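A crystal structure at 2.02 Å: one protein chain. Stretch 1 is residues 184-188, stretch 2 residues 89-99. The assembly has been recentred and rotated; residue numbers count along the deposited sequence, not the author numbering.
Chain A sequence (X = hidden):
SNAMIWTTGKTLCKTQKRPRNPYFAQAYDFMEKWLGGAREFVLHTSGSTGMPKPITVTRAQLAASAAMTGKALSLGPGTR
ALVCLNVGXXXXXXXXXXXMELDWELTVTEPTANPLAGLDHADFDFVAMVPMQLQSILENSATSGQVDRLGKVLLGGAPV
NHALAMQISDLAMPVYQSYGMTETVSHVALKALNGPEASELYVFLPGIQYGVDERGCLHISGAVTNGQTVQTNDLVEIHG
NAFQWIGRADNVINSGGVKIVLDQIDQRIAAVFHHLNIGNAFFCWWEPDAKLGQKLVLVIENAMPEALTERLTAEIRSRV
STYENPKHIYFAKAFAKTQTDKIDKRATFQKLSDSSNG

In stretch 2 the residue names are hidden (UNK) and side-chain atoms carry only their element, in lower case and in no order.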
ATOM      1  N   THR A 184       5.537  -9.277  -6.103  1.00 33.46           N
ATOM      2  CA  THR A 184       4.744  -9.241  -7.329  1.00 38.25           C
ATOM      3  C   THR A 184       5.431  -8.363  -8.369  1.00 38.68           C
ATOM      4  O   THR A 184       4.820  -7.962  -9.364  1.00 37.88           O
ATOM      5  CB  THR A 184       3.259  -8.796  -7.079  1.00 31.60           C
ATOM      6  OG1 THR A 184       3.213  -7.483  -6.506  1.00 32.42           O
ATOM      7  CG2 THR A 184       2.543  -9.791  -6.143  1.00 31.95           C
ATOM      8  N   VAL A 185       6.722  -8.119  -8.123  1.00 38.77           N
ATOM      9  CA  VAL A 185       7.559  -7.198  -8.890  1.00 41.68           C
ATOM     10  C   VAL A 185       7.112  -5.755  -8.695  1.00 47.56           C
ATOM     11  O   VAL A 185       7.834  -4.943  -8.102  1.00 51.42           O
ATOM     12  CB  VAL A 185       7.595  -7.537 -10.393  1.00 42.60           C
ATOM     13  CG1 VAL A 185       8.645  -6.684 -11.094  1.00 40.41           C
ATOM     14  CG2 VAL A 185       7.887  -9.006 -10.590  1.00 42.65           C
ATOM     15  N   SER A 186       5.915  -5.457  -9.191  1.00 43.14           N
ATOM     16  CA  SER A 186       5.310  -4.138  -9.078  1.00 41.91           C
ATOM     17  C   SER A 186       3.825  -4.294  -8.709  1.00 36.84           C
ATOM     18  O   SER A 186       3.449  -5.147  -7.898  1.00 34.08           O
ATOM     19  CB  SER A 186       5.449  -3.393 -10.414  1.00 46.05           C
ATOM     20  OG  SER A 186       5.380  -1.988 -10.248  1.00 49.42           O
ATOM     21  N   HIS A 187       2.971  -3.495  -9.328  1.00 35.23           N
ATOM     22  CA  HIS A 187       1.564  -3.483  -8.948  1.00 35.38           C
ATOM     23  C   HIS A 187       0.785  -4.722  -9.442  1.00 36.41           C
ATOM     24  O   HIS A 187       1.148  -5.336 -10.457  1.00 33.96           O
ATOM     25  CB  HIS A 187       0.912  -2.161  -9.407  1.00 41.48           C
ATOM     26  CG  HIS A 187       1.042  -1.885 -10.880  1.00 50.76           C
ATOM     27  ND1 HIS A 187       0.716  -0.670 -11.441  1.00 51.97           N
ATOM     28  CD2 HIS A 187       1.443  -2.676 -11.905  1.00 50.61           C
ATOM     29  CE1 HIS A 187       0.900  -0.724 -12.750  1.00 42.73           C
ATOM     30  NE2 HIS A 187       1.349  -1.926 -13.054  1.00 51.29           N
ATOM     31  N   VAL A 188      -0.263  -5.105  -8.706  1.00 29.57           N
ATOM     32  CA  VAL A 188      -1.206  -6.129  -9.159  1.00 29.06           C
ATOM     33  C   VAL A 188      -2.622  -5.560  -9.225  1.00 27.03           C
ATOM     34  O   VAL A 188      -3.557  -6.236  -9.684  1.00 26.13           O
ATOM     35  CB  VAL A 188      -1.209  -7.370  -8.244  1.00 31.02           C
ATOM     36  CG1 VAL A 188       0.176  -7.988  -8.199  1.00 25.81           C
ATOM     37  CG2 VAL A 188      -1.707  -7.012  -6.827  1.00 30.49           C
ATOM     38  N   UNK A  89      17.012   1.651  -8.069  1.00 52.14           N
ATOM     39  CA  UNK A  89      16.090   0.710  -7.421  1.00 56.60           C
ATOM     40  C   UNK A  89      14.989   0.220  -8.358  1.00 57.80           C
ATOM     41  O   UNK A  89      14.765   0.794  -9.423  1.00 54.54           O
ATOM     42  c   UNK A  89      17.655   0.959  -3.021  1.00 71.56           C
ATOM     43  c   UNK A  89      18.434   2.846  -4.271  1.00 68.15           C
ATOM     44  o   UNK A  89      19.510   2.247  -2.236  1.00 80.19           O
ATOM     45  c   UNK A  89      15.491   1.313  -6.137  1.00 56.09           C
ATOM     46  c   UNK A  89      16.547   1.568  -5.084  1.00 61.79           C
ATOM     47  c   UNK A  89      17.447   2.619  -5.217  1.00 62.23           C
ATOM     48  c   UNK A  89      16.671   0.737  -3.976  1.00 67.32           C
ATOM     49  c   UNK A  89      18.533   2.015  -3.177  1.00 73.38           C
ATOM     50  N   UNK A  90      14.300  -0.837  -7.940  1.00 64.82           N
ATOM     51  CA  UNK A  90      13.306  -1.509  -8.779  1.00 65.22           C
ATOM     52  C   UNK A  90      12.194  -0.600  -9.293  1.00 64.17           C
ATOM     53  O   UNK A  90      11.740  -0.750 -10.427  1.00 67.41           O
ATOM     54  c   UNK A  90      12.048  -2.297  -6.751  1.00 66.16           C
ATOM     55  c   UNK A  90      11.662  -3.426  -8.952  1.00 71.26           C
ATOM     56  c   UNK A  90      12.684  -2.724  -8.053  1.00 68.87           C
ATOM     57  c   UNK A  90      11.911  -4.916  -9.110  1.00 74.71           C
ATOM     58  N   UNK A  91      11.740   0.337  -8.470  1.00 61.18           N
ATOM     59  CA  UNK A  91      10.651   1.221  -8.890  1.00 53.44           C
ATOM     60  C   UNK A  91      11.014   1.984 -10.168  1.00 46.22           C
ATOM     61  O   UNK A  91      10.223   2.071 -11.109  1.00 41.74           O
ATOM     62  c   UNK A  91      10.295   2.186  -7.775  1.00 58.35           C
ATOM     63  N   UNK A  92      12.223   2.532 -10.189  1.00 45.54           N
ATOM     64  CA  UNK A  92      12.719   3.248 -11.346  1.00 42.59           C
ATOM     65  C   UNK A  92      13.021   2.324 -12.505  1.00 40.67           C
ATOM     66  O   UNK A  92      12.683   2.626 -13.644  1.00 42.34           O
ATOM     67  N   UNK A  93      13.682   1.203 -12.228  1.00 38.86           N
ATOM     68  CA  UNK A  93      13.983   0.243 -13.286  1.00 39.90           C
ATOM     69  C   UNK A  93      12.713  -0.243 -14.009  1.00 38.09           C
ATOM     70  O   UNK A  93      12.743  -0.479 -15.210  1.00 37.25           O
ATOM     71  c   UNK A  93      16.180  -0.471 -12.220  1.00 40.28           C
ATOM     72  c   UNK A  93      14.810  -0.925 -12.744  1.00 42.38           C
ATOM     73  c   UNK A  93      16.916   0.269 -13.326  1.00 44.49           C
ATOM     74  c   UNK A  93      17.000  -1.651 -11.732  1.00 51.27           C
ATOM     75  N   UNK A  94      11.591  -0.367 -13.302  1.00 37.47           N
ATOM     76  CA  UNK A  94      10.361  -0.786 -13.984  1.00 35.55           C
ATOM     77  C   UNK A  94       9.910   0.219 -15.056  1.00 31.48           C
ATOM     78  O   UNK A  94       9.299  -0.158 -16.057  1.00 29.14           O
ATOM     79  c   UNK A  94       9.299  -2.530 -12.434  1.00 46.05           C
ATOM     80  c   UNK A  94       9.225  -1.110 -13.003  1.00 37.02           C
ATOM     81 se   UNK A  94       9.004  -3.968 -13.756  0.52 55.94          SE
ATOM     82  c   UNK A  94       7.872  -3.031 -15.015  1.00 43.51           C
ATOM     83  N   UNK A  95      10.220   1.495 -14.867  1.00 31.07           N
ATOM     84  CA  UNK A  95       9.864   2.478 -15.889  1.00 31.14           C
ATOM     85  C   UNK A  95      10.645   2.210 -17.177  1.00 35.81           C
ATOM     86  O   UNK A  95      10.125   2.423 -18.291  1.00 29.97           O
ATOM     87  c   UNK A  95       7.578   5.885 -16.314  1.00 31.53           C
ATOM     88  c   UNK A  95       9.143   4.362 -14.319  1.00 28.12           C
ATOM     89  c   UNK A  95      10.120   3.902 -15.388  1.00 29.58           C
ATOM     90 se   UNK A  95       7.333   4.459 -15.020  0.47 27.96          SE
ATOM     91  N   UNK A  96      11.888   1.732 -17.030  1.00 33.16           N
ATOM     92  CA  UNK A  96      12.731   1.412 -18.191  1.00 33.81           C
ATOM     93  C   UNK A  96      12.213   0.193 -18.940  1.00 35.45           C
ATOM     94  O   UNK A  96      12.171   0.179 -20.169  1.00 36.26           O
ATOM     95  c   UNK A  96      16.280   1.897 -16.643  1.00 42.50           C
ATOM     96  c   UNK A  96      14.761   3.588 -17.696  1.00 34.32           C
ATOM     97  c   UNK A  96      14.177   1.158 -17.759  1.00 40.73           C
ATOM     98  c   UNK A  96      14.838   2.271 -16.942  1.00 38.05           C
ATOM     99  N   UNK A  97      11.837  -0.836 -18.184  1.00 36.08           N
ATOM    100  CA  UNK A  97      11.271  -2.056 -18.748  1.00 35.95           C
ATOM    101  C   UNK A  97      10.005  -1.761 -19.534  1.00 33.13           C
ATOM    102  O   UNK A  97       9.866  -2.198 -20.683  1.00 34.54           O
ATOM    103  c   UNK A  97      10.956  -3.097 -17.648  1.00 37.62           C
ATOM    104  c   UNK A  97      10.157  -4.266 -18.230  1.00 32.45           C
ATOM    105  c   UNK A  97      12.254  -3.591 -17.006  1.00 41.40           C
ATOM    106  N   UNK A  98       9.078  -1.021 -18.919  1.00 34.26           N
ATOM    107  CA  UNK A  98       7.859  -0.599 -19.619  1.00 31.55           C
ATOM    108  C   UNK A  98       8.229   0.159 -20.888  1.00 31.08           C
ATOM    109  O   UNK A  98       7.712  -0.119 -21.968  1.00 35.23           O
ATOM    110  c   UNK A  98       6.989   0.285 -18.720  1.00 29.44           C
ATOM    111  c   UNK A  98       5.431   0.352 -14.048  1.00 35.67           C
ATOM    112  c   UNK A  98       6.357  -0.454 -17.551  1.00 30.19           C
ATOM    113  n   UNK A  98       5.855   1.593 -13.854  1.00 43.94           N
ATOM    114  n   UNK A  98       4.998  -0.358 -13.024  1.00 34.39           N
ATOM    115  c   UNK A  98       5.900   0.522 -16.464  1.00 34.13           C
ATOM    116  n   UNK A  98       5.441  -0.177 -15.267  1.00 34.31           N
ATOM    117  N   UNK A  99       9.144   1.111 -20.750  1.00 34.40           N
ATOM    118  CA  UNK A  99       9.629   1.873 -21.887  1.00 37.31           C
ATOM    119  C   UNK A  99      10.132   1.024 -23.042  1.00 39.57           C
ATOM    120  O   UNK A  99       9.853   1.323 -24.204  1.00 39.34           O
TER

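Position 89 carries one carbon leading into a ring of six carbons that bears a single oxygen, which is the pattern of a tyrosine. Tyr89 sits at the N-cap, just before the helix, and stays out of reach of stretch 1. Its carbonyl O accepts a backbone hydrogen bond from N of position 93 at 3.0 Å, so it helps to start the helix even though its ring takes no part in the contact.

Position 90 has four side-chain carbons, forked at the first, with one arm two carbons long: isoleucine. Its CA-to-CB bond points toward stretch 1, and the end of the longer arm, CD1 of Ile90, lies 4.2 Å from CG1 of Val185. Two branched aliphatic groups meet here, and neither brings a polar group that would need a partner.

Position 91 shows a single carbon, hence alanine. Its CA lies 7.6 Å from the CA of Ser186, yet the CB of Ala91 points sideways and stays 6.9 Å from OG of Ser186, so a methyl group rests on the exposed side without contact. Position 92 has no side-chain atoms and is glycine; its backbone continues the helix, and Gly92 O accepts a hydrogen bond from N of position 95.

Position 93 has four carbons forked at the second, a leucine. Leu93 is buried but faces elsewhere, its side chain remaining out of reach of stretch 1.

Position 94 holds an unbranched chain of two carbons, a selenium and a terminal carbon, which can only be selenomethionine, here Met94. One helical turn after Ile90, it again points toward stretch 1, and its SE lies 3.8 Å from CG1 of Val185. A long, flexible, apolar chain suits such a buried spot, since it can bend to follow its neighbour; with chi1 and chi2 both m, this one does so.

Position 95 repeats the same selenium-bearing chain and is also selenomethionine, but Met95 is out of reach. Position 96, four carbons forked at the second, is leucine, and position 97, one carbon carrying two more, is valine; both are buried away from the contact.

Position 98 has three carbons, a nitrogen, and a carbon carrying two more nitrogens, the guanidinium of arginine. The extended Arg98 brings NH2 to 3.2 Å from OG of Ser186, which lies at the edge of the guanidinium near its plane. The same NH2 stands over one face of the His187 ring, 4.0 Å from NE2. A long side chain is needed to carry a polar group this far from the helix.

Position 99 has no side chain and is glycine; a CB here would be crowded by Met95 O.

The contact thus rests on one flank of a helix. Positions 90, 94 and 98, spaced four apart, all point toward stretch 1. Ile90 and Met94 pack against Val185, while Arg98 reaches Ser186 and His187, so the surface passes from apolar to polar along the helix.

Stretch 2 89-99: YIAGLMMLVRG
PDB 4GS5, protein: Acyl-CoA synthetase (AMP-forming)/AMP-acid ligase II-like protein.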